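Local coordinates for molybdopterin-guanine dinucleotide biosynthesis protein B (Escherichia coli, PDB 1NP6) that binds GTP and hydrolyses it weakly, and may act as an adapter for efficient synthesis and use of the molybdopterin guanine dinucleotide cofactor, at residues M5-A13 and T98-E107; E113-D122 and D134-V144. One frame throughout, in Å; residues are numbered along the deposited sequence.

Contact 1 (M5-A13 and T98-E107); sequences MIPLLAFAA and TSKLDLILVE
Leu9 is gripped twice by strand 103-107: its N donates to Ile104 O at 2.9 Å, and its O accepts from Val106 N. The second bond is the bent one, with an angle of 144° at the hydrogen and the donor lying above the carbonyl plane. Ile104 N to Pro7 O and Phe11 N to Val106 O complete a parallel ladder in which Leu8 faces Ile104, Leu9 faces Leu105 and Ala10 faces Val106.

The tight part is this ladder and the side chains on its two faces. On one, Leu8 and Ile104 run side by side in the same direction, CD1 to CD1 4.0 Å, and Ala10 CB sits 4.1 Å from Val106 CB. On the other, Leu105 CD2 meets the Phe11 ring at its edge, 3.9 Å from CE1; helix 19-32 packs here through Leu26 on Phe11 and Ile27 on Leu105, while Trp168 of helix 158-170 lies against Leu9 and Leu103.

Before Pro7 the pairing gives way to side-chain packing. Ile6 has CG1 wedged between its backbone N and carbonyl carbon (chi1 74°), which carries CD1 in among Thr98 CG2, Leu101 CB and Ile104 CD1, each 3.8 Å away. Leu103 N is buried nearby without a polar partner. Beyond Ile6 the contact frays: poorly ordered, exposed Met5 merely brings CE to 4.1 Å from Thr98 OG1, and Ser99 and Lys100 are exposed. Residues 99-102 are predicted to bind GTP; Asp102 turns away to a salt bridge with Arg36.

At the far end Ala13 stands at the start of the sequence that fits the Walker A pattern, and Glu107 reaches Thr20 of the inferred GTP site: the strand leading to the P-loop is paired with its neighbour 103-107, inside the parallel sheet of a P-loop NTPase fold.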
ATOM      1  N   MET B   5       1.551  17.982  11.686  1.00 74.02           N
ATOM      2  CA  MET B   5       2.192  17.875  10.343  1.00 80.13           C
ATOM      3  C   MET B   5       1.281  18.429   9.228  1.00 76.81           C
ATOM      4  O   MET B   5       0.667  19.483   9.407  1.00 84.26           O
ATOM      5  CB  MET B   5       2.628  16.432  10.066  1.00 87.37           C
ATOM      6  CG  MET B   5       4.128  16.204  10.203  1.00 89.68           C
ATOM      7  SD  MET B   5       5.035  16.544   8.675  1.00110.13           S
ATOM      8  CE  MET B   5       6.445  15.423   8.845  1.00 89.56           C
ATOM      9  N   ILE B   6       1.177  17.723   8.101  1.00 53.16           N
ATOM     10  CA  ILE B   6       0.630  18.325   6.882  1.00 50.67           C
ATOM     11  C   ILE B   6      -0.908  18.372   6.804  1.00 36.76           C
ATOM     12  O   ILE B   6      -1.592  17.485   7.316  1.00 37.54           O
ATOM     13  CB  ILE B   6       1.277  17.715   5.580  1.00 48.02           C
ATOM     14  CG1 ILE B   6       0.756  16.304   5.284  1.00 47.29           C
ATOM     15  CG2 ILE B   6       2.798  17.729   5.665  1.00 44.15           C
ATOM     16  CD1 ILE B   6       1.086  15.837   3.878  1.00 40.50           C
ATOM     17  N   PRO B   7      -1.437  19.415   6.159  1.00 40.78           N
ATOM     18  CA  PRO B   7      -2.886  19.629   6.075  1.00 39.79           C
ATOM     19  C   PRO B   7      -3.649  18.528   5.341  1.00 44.35           C
ATOM     20  O   PRO B   7      -3.223  18.056   4.270  1.00 37.79           O
ATOM     21  CB  PRO B   7      -3.002  20.945   5.292  1.00 35.42           C
ATOM     22  CG  PRO B   7      -1.682  21.589   5.405  1.00 37.59           C
ATOM     23  CD  PRO B   7      -0.684  20.477   5.461  1.00 46.18           C
ATOM     24  N   LEU B   8      -4.768  18.131   5.947  1.00 32.04           N
ATOM     25  CA  LEU B   8      -5.780  17.268   5.348  1.00 31.60           C
ATOM     26  C   LEU B   8      -6.986  18.113   4.877  1.00 37.12           C
ATOM     27  O   LEU B   8      -7.484  18.976   5.611  1.00 32.87           O
ATOM     28  CB  LEU B   8      -6.243  16.232   6.388  1.00 38.16           C
ATOM     29  CG  LEU B   8      -5.676  14.804   6.402  1.00 38.19           C
ATOM     30  CD1 LEU B   8      -4.166  14.781   6.600  1.00 42.01           C
ATOM     31  CD2 LEU B   8      -6.369  13.946   7.464  1.00 52.41           C
ATOM     32  N   LEU B   9      -7.467  17.872   3.658  1.00 27.34           N
ATOM     33  CA  LEU B   9      -8.603  18.628   3.114  1.00 24.69           C
ATOM     34  C   LEU B   9      -9.605  17.719   2.395  1.00 37.42           C
ATOM     35  O   LEU B   9      -9.257  17.040   1.419  1.00 34.30           O
ATOM     36  CB  LEU B   9      -8.108  19.725   2.145  1.00 39.69           C
ATOM     37  CG  LEU B   9      -9.175  20.585   1.444  1.00 36.17           C
ATOM     38  CD1 LEU B   9      -9.906  21.529   2.425  1.00 30.25           C
ATOM     39  CD2 LEU B   9      -8.548  21.381   0.301  1.00 34.65           C
ATOM     40  N   ALA B  10     -10.850  17.707   2.862  1.00 31.63           N
ATOM     41  CA  ALA B  10     -11.875  16.867   2.241  1.00 32.93           C
ATOM     42  C   ALA B  10     -12.704  17.625   1.204  1.00 28.40           C
ATOM     43  O   ALA B  10     -12.911  18.832   1.321  1.00 28.28           O
ATOM     44  CB  ALA B  10     -12.796  16.264   3.300  1.00 34.58           C
ATOM     45  N   PHE B  11     -13.183  16.885   0.210  1.00 30.27           N
ATOM     46  CA  PHE B  11     -14.163  17.359  -0.751  1.00 29.24           C
ATOM     47  C   PHE B  11     -15.428  16.537  -0.579  1.00 28.93           C
ATOM     48  O   PHE B  11     -15.389  15.305  -0.632  1.00 45.69           O
ATOM     49  CB  PHE B  11     -13.618  17.238  -2.188  1.00 31.66           C
ATOM     50  CG  PHE B  11     -12.744  18.402  -2.590  1.00 36.57           C
ATOM     51  CD1 PHE B  11     -11.414  18.440  -2.217  1.00 38.97           C
ATOM     52  CD2 PHE B  11     -13.274  19.484  -3.278  1.00 37.88           C
ATOM     53  CE1 PHE B  11     -10.617  19.525  -2.533  1.00 31.62           C
ATOM     54  CE2 PHE B  11     -12.476  20.573  -3.607  1.00 34.21           C
ATOM     55  CZ  PHE B  11     -11.150  20.590  -3.240  1.00 34.13           C
ATOM     56  N   ALA B  12     -16.544  17.218  -0.344  1.00 31.25           N
ATOM     57  CA  ALA B  12     -17.773  16.525  -0.020  1.00 30.47           C
ATOM     58  C   ALA B  12     -18.922  16.951  -0.913  1.00 27.63           C
ATOM     59  O   ALA B  12     -19.099  18.139  -1.184  1.00 33.83           O
ATOM     60  CB  ALA B  12     -18.126  16.738   1.472  1.00 33.22           C
ATOM     61  N   ALA B  13     -19.706  15.965  -1.355  1.00 35.43           N
ATOM     62  CA  ALA B  13     -20.885  16.177  -2.191  1.00 32.79           C
ATOM     63  C   ALA B  13     -21.779  14.937  -2.232  1.00 33.28           C
ATOM     64  O   ALA B  13     -21.306  13.808  -2.035  1.00 39.29           O
ATOM     65  CB  ALA B  13     -20.484  16.584  -3.627  1.00 36.80           C
ATOM     66  N   THR B  98       4.935  11.322   4.534  1.00 31.48           N
ATOM     67  CA  THR B  98       4.600  12.756   4.478  1.00 36.51           C
ATOM     68  C   THR B  98       5.809  13.659   4.269  1.00 40.51           C
ATOM     69  O   THR B  98       5.657  14.861   4.019  1.00 48.15           O
ATOM     70  CB  THR B  98       3.814  13.213   5.745  1.00 40.70           C
ATOM     71  OG1 THR B  98       4.313  12.521   6.899  1.00 43.66           O
ATOM     72  CG2 THR B  98       2.356  12.782   5.658  1.00 38.44           C
ATOM     73  N   SER B  99       6.998  13.076   4.372  1.00 42.66           N
ATOM     74  CA  SER B  99       8.241  13.755   4.030  1.00 51.28           C
ATOM     75  C   SER B  99       8.290  14.172   2.548  1.00 56.92           C
ATOM     76  O   SER B  99       9.080  15.040   2.177  1.00 51.59           O
ATOM     77  CB  SER B  99       9.444  12.863   4.384  1.00 53.42           C
ATOM     78  OG  SER B  99       9.815  12.016   3.302  1.00 58.31           O
ATOM     79  N   LYS B 100       7.447  13.555   1.714  1.00 44.99           N
ATOM     80  CA  LYS B 100       7.423  13.835   0.270  1.00 39.00           C
ATOM     81  C   LYS B 100       6.075  14.407  -0.204  1.00 44.91           C
ATOM     82  O   LYS B 100       5.787  14.411  -1.407  1.00 37.57           O
ATOM     83  CB  LYS B 100       7.724  12.564  -0.536  1.00 54.96           C
ATOM     84  CG  LYS B 100       9.003  11.829  -0.189  1.00 66.48           C
ATOM     85  CD  LYS B 100       8.917  10.375  -0.665  1.00 80.11           C
ATOM     86  CE  LYS B 100      10.118   9.974  -1.515  1.00 85.69           C
ATOM     87  NZ  LYS B 100      10.813   8.764  -0.981  1.00 77.34           N
ATOM     88  N   LEU B 101       5.241  14.858   0.735  1.00 43.83           N
ATOM     89  CA  LEU B 101       3.907  15.393   0.412  1.00 46.48           C
ATOM     90  C   LEU B 101       3.687  16.740   1.080  1.00 43.88           C
ATOM     91  O   LEU B 101       4.261  17.011   2.135  1.00 38.64           O
ATOM     92  CB  LEU B 101       2.789  14.425   0.847  1.00 36.96           C
ATOM     93  CG  LEU B 101       2.650  13.024   0.220  1.00 42.82           C
ATOM     94  CD1 LEU B 101       1.568  12.230   0.950  1.00 31.93           C
ATOM     95  CD2 LEU B 101       2.364  13.023  -1.313  1.00 29.27           C
ATOM     96  N   ASP B 102       2.828  17.562   0.483  1.00 35.68           N
ATOM     97  CA  ASP B 102       2.477  18.885   1.015  1.00 37.16           C
ATOM     98  C   ASP B 102       1.039  19.005   1.515  1.00 35.21           C
ATOM     99  O   ASP B 102       0.723  19.916   2.273  1.00 44.11           O
ATOM    100  CB  ASP B 102       2.693  19.947  -0.067  1.00 38.72           C
ATOM    101  CG  ASP B 102       4.107  19.942  -0.612  1.00 48.50           C
ATOM    102  OD1 ASP B 102       5.050  20.045   0.196  1.00 40.65           O
ATOM    103  OD2 ASP B 102       4.380  19.834  -1.831  1.00 43.01           O
ATOM    104  N   LEU B 103       0.176  18.091   1.067  1.00 34.44           N
ATOM    105  CA  LEU B 103      -1.272  18.214   1.187  1.00 38.50           C
ATOM    106  C   LEU B 103      -1.910  16.862   0.921  1.00 45.08           C
ATOM    107  O   LEU B 103      -1.580  16.213  -0.062  1.00 34.21           O
ATOM    108  CB  LEU B 103      -1.805  19.204   0.139  1.00 40.13           C
ATOM    109  CG  LEU B 103      -3.316  19.323  -0.052  1.00 40.54           C
ATOM    110  CD1 LEU B 103      -3.931  20.241   1.033  1.00 41.43           C
ATOM    111  CD2 LEU B 103      -3.647  19.831  -1.443  1.00 49.27           C
ATOM    112  N   ILE B 104      -2.837  16.446   1.776  1.00 30.44           N
ATOM    113  CA  ILE B 104      -3.577  15.217   1.520  1.00 28.96           C
ATOM    114  C   ILE B 104      -5.056  15.512   1.282  1.00 40.98           C
ATOM    115  O   ILE B 104      -5.739  16.044   2.163  1.00 32.38           O
ATOM    116  CB  ILE B 104      -3.364  14.211   2.689  1.00 35.47           C
ATOM    117  CG1 ILE B 104      -1.893  13.785   2.785  1.00 30.50           C
ATOM    118  CG2 ILE B 104      -4.249  12.993   2.539  1.00 28.04           C
ATOM    119  CD1 ILE B 104      -1.504  13.137   4.152  1.00 35.57           C
ATOM    120  N   LEU B 105      -5.551  15.152   0.091  1.00 27.47           N
ATOM    121  CA  LEU B 105      -6.966  15.285  -0.247  1.00 32.03           C
ATOM    122  C   LEU B 105      -7.751  14.048   0.208  1.00 33.04           C
ATOM    123  O   LEU B 105      -7.228  12.938   0.121  1.00 30.59           O
ATOM    124  CB  LEU B 105      -7.161  15.500  -1.758  1.00 27.50           C
ATOM    125  CG  LEU B 105      -6.383  16.689  -2.346  1.00 37.30           C
ATOM    126  CD1 LEU B 105      -6.236  16.607  -3.881  1.00 36.15           C
ATOM    127  CD2 LEU B 105      -7.048  18.008  -1.942  1.00 47.88           C
ATOM    128  N   VAL B 106      -8.998  14.250   0.656  1.00 36.24           N
ATOM    129  CA  VAL B 106      -9.834  13.161   1.208  1.00 24.32           C
ATOM    130  C   VAL B 106     -11.219  13.121   0.581  1.00 24.27           C
ATOM    131  O   VAL B 106     -11.898  14.152   0.499  1.00 31.30           O
ATOM    132  CB  VAL B 106      -9.967  13.277   2.756  1.00 36.73           C
ATOM    133  CG1 VAL B 106     -10.760  12.075   3.335  1.00 35.26           C
ATOM    134  CG2 VAL B 106      -8.595  13.400   3.390  1.00 31.81           C
ATOM    135  N   GLU B 107     -11.647  11.933   0.145  1.00 29.10           N
ATOM    136  CA  GLU B 107     -12.896  11.769  -0.613  1.00 31.79           C
ATOM    137  C   GLU B 107     -13.630  10.410  -0.439  1.00 49.24           C
ATOM    138  O   GLU B 107     -13.001   9.356  -0.354  1.00 46.44           O
ATOM    139  CB  GLU B 107     -12.575  11.979  -2.101  1.00 43.38           C
ATOM    140  CG  GLU B 107     -13.616  11.430  -3.047  1.00 58.64           C
ATOM    141  CD  GLU B 107     -13.044  11.146  -4.409  1.00 54.88           C
ATOM    142  OE1 GLU B 107     -12.003  10.460  -4.485  1.00 56.75           O
ATOM    143  OE2 GLU B 107     -13.636  11.625  -5.396  1.00 64.30           O
TER

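Contact 2 (E113-D122 and D134-V144); sequences EIAKIVLFRD and DRHVIAVASDV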
ATOM      1  N   GLU B 113     -14.241  14.388   9.366  1.00 65.64           N
ATOM      2  CA  GLU B 113     -14.269  15.478  10.340  1.00 60.91           C
ATOM      3  C   GLU B 113     -13.019  16.366  10.309  1.00 67.52           C
ATOM      4  O   GLU B 113     -12.259  16.433  11.286  1.00 62.62           O
ATOM      5  CB  GLU B 113     -14.534  14.911  11.740  1.00 73.97           C
ATOM      6  CG  GLU B 113     -15.961  14.402  11.934  1.00 81.47           C
ATOM      7  CD  GLU B 113     -16.145  12.927  11.590  1.00 88.78           C
ATOM      8  OE1 GLU B 113     -15.378  12.383  10.764  1.00 95.19           O
ATOM      9  OE2 GLU B 113     -17.075  12.302  12.145  1.00 94.36           O
ATOM     10  N   ILE B 114     -12.831  17.056   9.176  1.00 53.69           N
ATOM     11  CA  ILE B 114     -11.689  17.959   8.936  1.00 46.40           C
ATOM     12  C   ILE B 114     -12.088  19.106   7.976  1.00 29.65           C
ATOM     13  O   ILE B 114     -13.186  19.086   7.438  1.00 44.09           O
ATOM     14  CB  ILE B 114     -10.489  17.165   8.358  1.00 54.75           C
ATOM     15  CG1 ILE B 114     -10.944  15.814   7.778  1.00 65.76           C
ATOM     16  CG2 ILE B 114      -9.417  16.957   9.427  1.00 66.62           C
ATOM     17  CD1 ILE B 114     -10.757  15.672   6.275  1.00 35.32           C
ATOM     18  N   ALA B 115     -11.215  20.100   7.799  1.00 32.39           N
ATOM     19  CA  ALA B 115     -11.437  21.171   6.805  1.00 45.04           C
ATOM     20  C   ALA B 115     -12.004  20.582   5.511  1.00 35.12           C
ATOM     21  O   ALA B 115     -11.553  19.520   5.070  1.00 30.23           O
ATOM     22  CB  ALA B 115     -10.153  21.925   6.519  1.00 37.11           C
ATOM     23  N   LYS B 116     -12.994  21.266   4.935  1.00 32.95           N
ATOM     24  CA  LYS B 116     -13.808  20.682   3.871  1.00 43.26           C
ATOM     25  C   LYS B 116     -14.309  21.715   2.859  1.00 36.86           C
ATOM     26  O   LYS B 116     -14.739  22.811   3.236  1.00 40.42           O
ATOM     27  CB  LYS B 116     -15.016  19.985   4.507  1.00 42.72           C
ATOM     28  CG  LYS B 116     -15.537  18.774   3.772  1.00 60.82           C
ATOM     29  CD  LYS B 116     -16.095  17.726   4.748  1.00 72.73           C
ATOM     30  CE  LYS B 116     -16.979  18.346   5.837  1.00 57.68           C
ATOM     31  NZ  LYS B 116     -17.741  17.305   6.584  1.00 64.75           N
ATOM     32  N   ILE B 117     -14.272  21.352   1.578  1.00 37.88           N
ATOM     33  CA  ILE B 117     -14.975  22.113   0.536  1.00 27.94           C
ATOM     34  C   ILE B 117     -16.169  21.272   0.087  1.00 22.70           C
ATOM     35  O   ILE B 117     -16.034  20.072  -0.151  1.00 26.39           O
ATOM     36  CB  ILE B 117     -14.009  22.468  -0.639  1.00 34.22           C
ATOM     37  CG1 ILE B 117     -12.942  23.443  -0.129  1.00 36.03           C
ATOM     38  CG2 ILE B 117     -14.799  23.041  -1.864  1.00 31.36           C
ATOM     39  CD1 ILE B 117     -11.763  23.658  -1.064  1.00 30.26           C
ATOM     40  N   VAL B 118     -17.343  21.900   0.037  1.00 24.50           N
ATOM     41  CA  VAL B 118     -18.601  21.249  -0.324  1.00 30.40           C
ATOM     42  C   VAL B 118     -18.973  21.690  -1.750  1.00 32.48           C
ATOM     43  O   VAL B 118     -18.770  22.831  -2.108  1.00 35.22           O
ATOM     44  CB  VAL B 118     -19.731  21.639   0.667  1.00 43.86           C
ATOM     45  CG1 VAL B 118     -21.125  21.152   0.203  1.00 35.61           C
ATOM     46  CG2 VAL B 118     -19.415  21.093   2.046  1.00 40.97           C
ATOM     47  N   LEU B 119     -19.493  20.769  -2.548  1.00 34.02           N
ATOM     48  CA  LEU B 119     -19.821  21.060  -3.951  1.00 32.58           C
ATOM     49  C   LEU B 119     -21.326  21.111  -4.167  1.00 36.13           C
ATOM     50  O   LEU B 119     -22.074  20.411  -3.475  1.00 39.87           O
ATOM     51  CB  LEU B 119     -19.184  20.008  -4.868  1.00 25.98           C
ATOM     52  CG  LEU B 119     -17.737  19.560  -4.579  1.00 25.56           C
ATOM     53  CD1 LEU B 119     -17.324  18.492  -5.568  1.00 36.21           C
ATOM     54  CD2 LEU B 119     -16.707  20.708  -4.574  1.00 26.58           C
ATOM     55  N   PHE B 120     -21.767  21.958  -5.103  1.00 34.43           N
ATOM     56  CA  PHE B 120     -23.178  22.049  -5.504  1.00 29.34           C
ATOM     57  C   PHE B 120     -23.299  22.260  -7.015  1.00 38.92           C
ATOM     58  O   PHE B 120     -22.692  23.170  -7.564  1.00 29.59           O
ATOM     59  CB  PHE B 120     -23.892  23.205  -4.762  1.00 38.86           C
ATOM     60  CG  PHE B 120     -25.365  23.337  -5.101  1.00 39.04           C
ATOM     61  CD1 PHE B 120     -26.318  22.518  -4.478  1.00 31.61           C
ATOM     62  CD2 PHE B 120     -25.803  24.271  -6.043  1.00 29.92           C
ATOM     63  CE1 PHE B 120     -27.681  22.610  -4.807  1.00 26.59           C
ATOM     64  CE2 PHE B 120     -27.172  24.375  -6.381  1.00 40.39           C
ATOM     65  CZ  PHE B 120     -28.115  23.552  -5.740  1.00 41.66           C
ATOM     66  N   ARG B 121     -24.084  21.415  -7.668  1.00 33.67           N
ATOM     67  CA  ARG B 121     -24.471  21.612  -9.066  1.00 41.63           C
ATOM     68  C   ARG B 121     -25.985  21.652  -9.154  1.00 35.62           C
ATOM     69  O   ARG B 121     -26.664  20.695  -8.750  1.00 36.42           O
ATOM     70  CB  ARG B 121     -23.906  20.499  -9.974  1.00 34.46           C
ATOM     71  CG  ARG B 121     -24.097  20.801 -11.462  1.00 50.11           C
ATOM     72  CD  ARG B 121     -23.617  19.746 -12.450  1.00 75.66           C
ATOM     73  NE  ARG B 121     -24.597  18.676 -12.618  1.00 76.76           N
ATOM     74  CZ  ARG B 121     -24.476  17.501 -12.033  1.00 59.24           C
ATOM     75  NH1 ARG B 121     -23.420  17.275 -11.273  1.00 45.72           N
ATOM     76  NH2 ARG B 121     -25.392  16.559 -12.200  1.00 49.08           N
ATOM     77  N   ASP B 122     -26.519  22.753  -9.679  1.00 32.30           N
ATOM     78  CA  ASP B 122     -27.963  22.968  -9.704  1.00 47.28           C
ATOM     79  C   ASP B 122     -28.723  21.816 -10.380  1.00 48.36           C
ATOM     80  O   ASP B 122     -29.723  21.341  -9.849  1.00 49.77           O
ATOM     81  CB  ASP B 122     -28.293  24.310 -10.366  1.00 50.95           C
ATOM     82  CG  ASP B 122     -29.660  24.857  -9.954  1.00 70.41           C
ATOM     83  OD1 ASP B 122     -30.481  25.086 -10.865  1.00 72.39           O
ATOM     84  OD2 ASP B 122     -30.002  25.108  -8.764  1.00 53.40           O
ATOM     85  N   ASP B 134     -21.611  22.397   8.095  1.00 55.16           N
ATOM     86  CA  ASP B 134     -21.130  22.349   9.482  1.00 66.24           C
ATOM     87  C   ASP B 134     -19.889  23.231   9.694  1.00 63.36           C
ATOM     88  O   ASP B 134     -19.492  23.973   8.787  1.00 58.50           O
ATOM     89  CB  ASP B 134     -20.868  20.897   9.921  1.00 65.57           C
ATOM     90  CG  ASP B 134     -19.763  20.227   9.119  1.00 75.30           C
ATOM     91  OD1 ASP B 134     -20.015  19.151   8.540  1.00 76.71           O
ATOM     92  OD2 ASP B 134     -18.609  20.697   9.014  1.00 65.58           O
ATOM     93  N   ARG B 135     -19.274  23.143  10.876  1.00 52.59           N
ATOM     94  CA  ARG B 135     -18.197  24.069  11.255  1.00 50.42           C
ATOM     95  C   ARG B 135     -16.878  23.868  10.487  1.00 39.48           C
ATOM     96  O   ARG B 135     -16.021  24.758  10.467  1.00 44.93           O
ATOM     97  CB  ARG B 135     -17.939  24.031  12.769  1.00 52.61           C
ATOM     98  CG  ARG B 135     -17.461  22.693  13.294  1.00 55.79           C
ATOM     99  CD  ARG B 135     -17.341  22.623  14.814  1.00 75.91           C
ATOM    100  NE  ARG B 135     -16.002  22.210  15.234  1.00 78.18           N
ATOM    101  CZ  ARG B 135     -14.974  23.041  15.412  1.00 80.97           C
ATOM    102  NH1 ARG B 135     -15.118  24.347  15.216  1.00 59.95           N
ATOM    103  NH2 ARG B 135     -13.796  22.563  15.787  1.00 73.43           N
ATOM    104  N   HIS B 136     -16.727  22.705   9.865  1.00 47.87           N
ATOM    105  CA  HIS B 136     -15.498  22.366   9.145  1.00 44.16           C
ATOM    106  C   HIS B 136     -15.411  22.905   7.715  1.00 46.18           C
ATOM    107  O   HIS B 136     -14.345  22.844   7.111  1.00 40.51           O
ATOM    108  CB  HIS B 136     -15.310  20.850   9.140  1.00 33.90           C
ATOM    109  CG  HIS B 136     -15.015  20.284  10.492  1.00 60.10           C
ATOM    110  ND1 HIS B 136     -15.707  19.215  11.018  1.00 68.10           N
ATOM    111  CD2 HIS B 136     -14.111  20.648  11.433  1.00 54.52           C
ATOM    112  CE1 HIS B 136     -15.238  18.941  12.224  1.00 62.31           C
ATOM    113  NE2 HIS B 136     -14.270  19.796  12.498  1.00 59.13           N
ATOM    114  N   VAL B 137     -16.518  23.418   7.178  1.00 46.68           N
ATOM    115  CA  VAL B 137     -16.573  23.862   5.776  1.00 44.97           C
ATOM    116  C   VAL B 137     -15.869  25.217   5.590  1.00 47.32           C
ATOM    117  O   VAL B 137     -16.201  26.185   6.269  1.00 43.22           O
ATOM    118  CB  VAL B 137     -18.048  23.930   5.265  1.00 39.33           C
ATOM    119  CG1 VAL B 137     -18.138  24.458   3.815  1.00 39.62           C
ATOM    120  CG2 VAL B 137     -18.716  22.581   5.377  1.00 40.26           C
ATOM    121  N   ILE B 138     -14.895  25.272   4.680  1.00 30.31           N
ATOM    122  CA  ILE B 138     -14.165  26.505   4.385  1.00 34.64           C
ATOM    123  C   ILE B 138     -14.657  27.211   3.106  1.00 39.17           C
ATOM    124  O   ILE B 138     -14.306  28.377   2.853  1.00 34.35           O
ATOM    125  CB  ILE B 138     -12.625  26.235   4.331  1.00 47.97           C
ATOM    126  CG1 ILE B 138     -12.243  25.342   3.117  1.00 38.69           C
ATOM    127  CG2 ILE B 138     -12.151  25.626   5.665  1.00 39.78           C
ATOM    128  CD1 ILE B 138     -10.723  25.227   2.867  1.00 31.04           C
ATOM    129  N   ALA B 139     -15.471  26.503   2.317  1.00 34.33           N
ATOM    130  CA  ALA B 139     -16.007  27.043   1.057  1.00 35.72           C
ATOM    131  C   ALA B 139     -17.048  26.102   0.451  1.00 35.03           C
ATOM    132  O   ALA B 139     -17.054  24.918   0.761  1.00 34.26           O
ATOM    133  CB  ALA B 139     -14.876  27.251   0.076  1.00 29.03           C
ATOM    134  N   VAL B 140     -17.927  26.643  -0.396  1.00 41.53           N
ATOM    135  CA  VAL B 140     -18.813  25.854  -1.258  1.00 33.43           C
ATOM    136  C   VAL B 140     -18.456  26.192  -2.708  1.00 39.40           C
ATOM    137  O   VAL B 140     -18.533  27.355  -3.078  1.00 31.13           O
ATOM    138  CB  VAL B 140     -20.303  26.203  -1.029  1.00 37.31           C
ATOM    139  CG1 VAL B 140     -21.217  25.476  -2.018  1.00 28.96           C
ATOM    140  CG2 VAL B 140     -20.747  25.872   0.427  1.00 27.64           C
ATOM    141  N   ALA B 141     -18.054  25.195  -3.502  1.00 34.65           N
ATOM    142  CA  ALA B 141     -17.855  25.382  -4.961  1.00 28.58           C
ATOM    143  C   ALA B 141     -19.155  25.076  -5.685  1.00 27.59           C
ATOM    144  O   ALA B 141     -19.694  23.959  -5.590  1.00 35.34           O
ATOM    145  CB  ALA B 141     -16.736  24.492  -5.469  1.00 34.47           C
ATOM    146  N   SER B 142     -19.675  26.073  -6.397  1.00 32.19           N
ATOM    147  CA  SER B 142     -21.016  26.006  -6.950  1.00 26.28           C
ATOM    148  C   SER B 142     -21.093  26.474  -8.418  1.00 32.02           C
ATOM    149  O   SER B 142     -20.263  27.243  -8.855  1.00 33.26           O
ATOM    150  CB  SER B 142     -21.960  26.907  -6.162  1.00 27.12           C
ATOM    151  OG  SER B 142     -23.300  26.678  -6.570  1.00 36.05           O
ATOM    152  N   ASP B 143     -22.128  26.048  -9.144  1.00 35.73           N
ATOM    153  CA  ASP B 143     -22.348  26.575 -10.496  1.00 41.66           C
ATOM    154  C   ASP B 143     -23.441  27.656 -10.518  1.00 46.90           C
ATOM    155  O   ASP B 143     -23.768  28.217 -11.555  1.00 35.55           O
ATOM    156  CB  ASP B 143     -22.538  25.456 -11.538  1.00 31.77           C
ATOM    157  CG  ASP B 143     -23.842  24.687 -11.389  1.00 49.15           C
ATOM    158  OD1 ASP B 143     -24.564  24.798 -10.371  1.00 27.37           O
ATOM    159  OD2 ASP B 143     -24.233  23.928 -12.289  1.00 48.80           O
ATOM    160  N   VAL B 144     -23.971  27.975  -9.342  1.00 31.04           N
ATOM    161  CA  VAL B 144     -24.935  29.061  -9.202  1.00 39.71           C
ATOM    162  C   VAL B 144     -24.526  29.965  -8.039  1.00 52.87           C
ATOM    163  O   VAL B 144     -23.954  29.487  -7.051  1.00 40.94           O
ATOM    164  CB  VAL B 144     -26.391  28.554  -8.981  1.00 41.97           C
ATOM    165  CG1 VAL B 144     -26.986  28.010 -10.270  1.00 51.69           C
ATOM    166  CG2 VAL B 144     -26.461  27.525  -7.848  1.00 48.48           C
TER
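Lys116 and Ile138 open the firm part of this parallel pairing, Ile138 N giving a bond to Lys116 O at 2.9 Å in the carbonyl plane. Strand 137-142 takes one extra residue at Ile138, a bulge in the pairing. Val118 then bonds the residues either side of Val140, N to Ala139 O and O to Ala141 N, and Phe120 N continues the ladder to Ala141 O. On one face Val118 CG2 packs on Val137 CG2 at 3.7 Å, the two valines crossing at about a right angle; Ile117, on the other, brings CG1 to 3.8 Å from Ile138 CG1.

At the C-terminal end, Phe120 has CG anti to its backbone N (chi1 -179°), laying the ring beside strand 137-142 so that Ser142 OG and Val144 CG2 both come at its edge, each 3.5 Å from a ring carbon, CD2 and CE2 respectively. Ser142 OG in turn donates to Val144 O, holding the loop after the strand, so that Val144 stays against the ring. Asp143 OD1 takes Asp122 N at 2.9 Å on its syn side. Arg121 leads away and bonds Gly16 O in the P-loop.

At the other end, His136 lies with one face over the backbone of Glu113 and Ile114, and Arg135 CG stands over the opposite face. Asp134 prepares this end: OD2 accepts His136 N through its anti lone pair, an Asx turn, and leaves OD1 to meet Lys116 NZ in a long 3.5 Å salt bridge. Lys116 NZ also bonds Glu112 O.

Apolar side chains and backbone bonds thus fill the middle, while carboxylates close each end; Asp134 is probably stabilised as an anion by the lysine it faces.

Contacts 1 and 2 are adjoining parts of one parallel sheet, ordered 103-107, 8-12, 116-120, 137-142. The seam between them is backbone: Ala10 O lies 2.9 Å from Ile117 N, and Ala12 N lies equally close to Ile117 O, both probable hydrogen bonds. Contact 1 is the deeper, about 7 Å from the chain centre to its own centre against 13 Å for contact 2, and its cross-strand chemistry is backbone bonding and apolar packing. Contact 2, nearer the sheet's margin, adds a salt bridge and a carboxylate-to-backbone-amide hydrogen bond. Both reach the inferred nucleotide site, Glu107 beside Thr20 and Leu119 beside Lys19, and helix 158-170 packs against both.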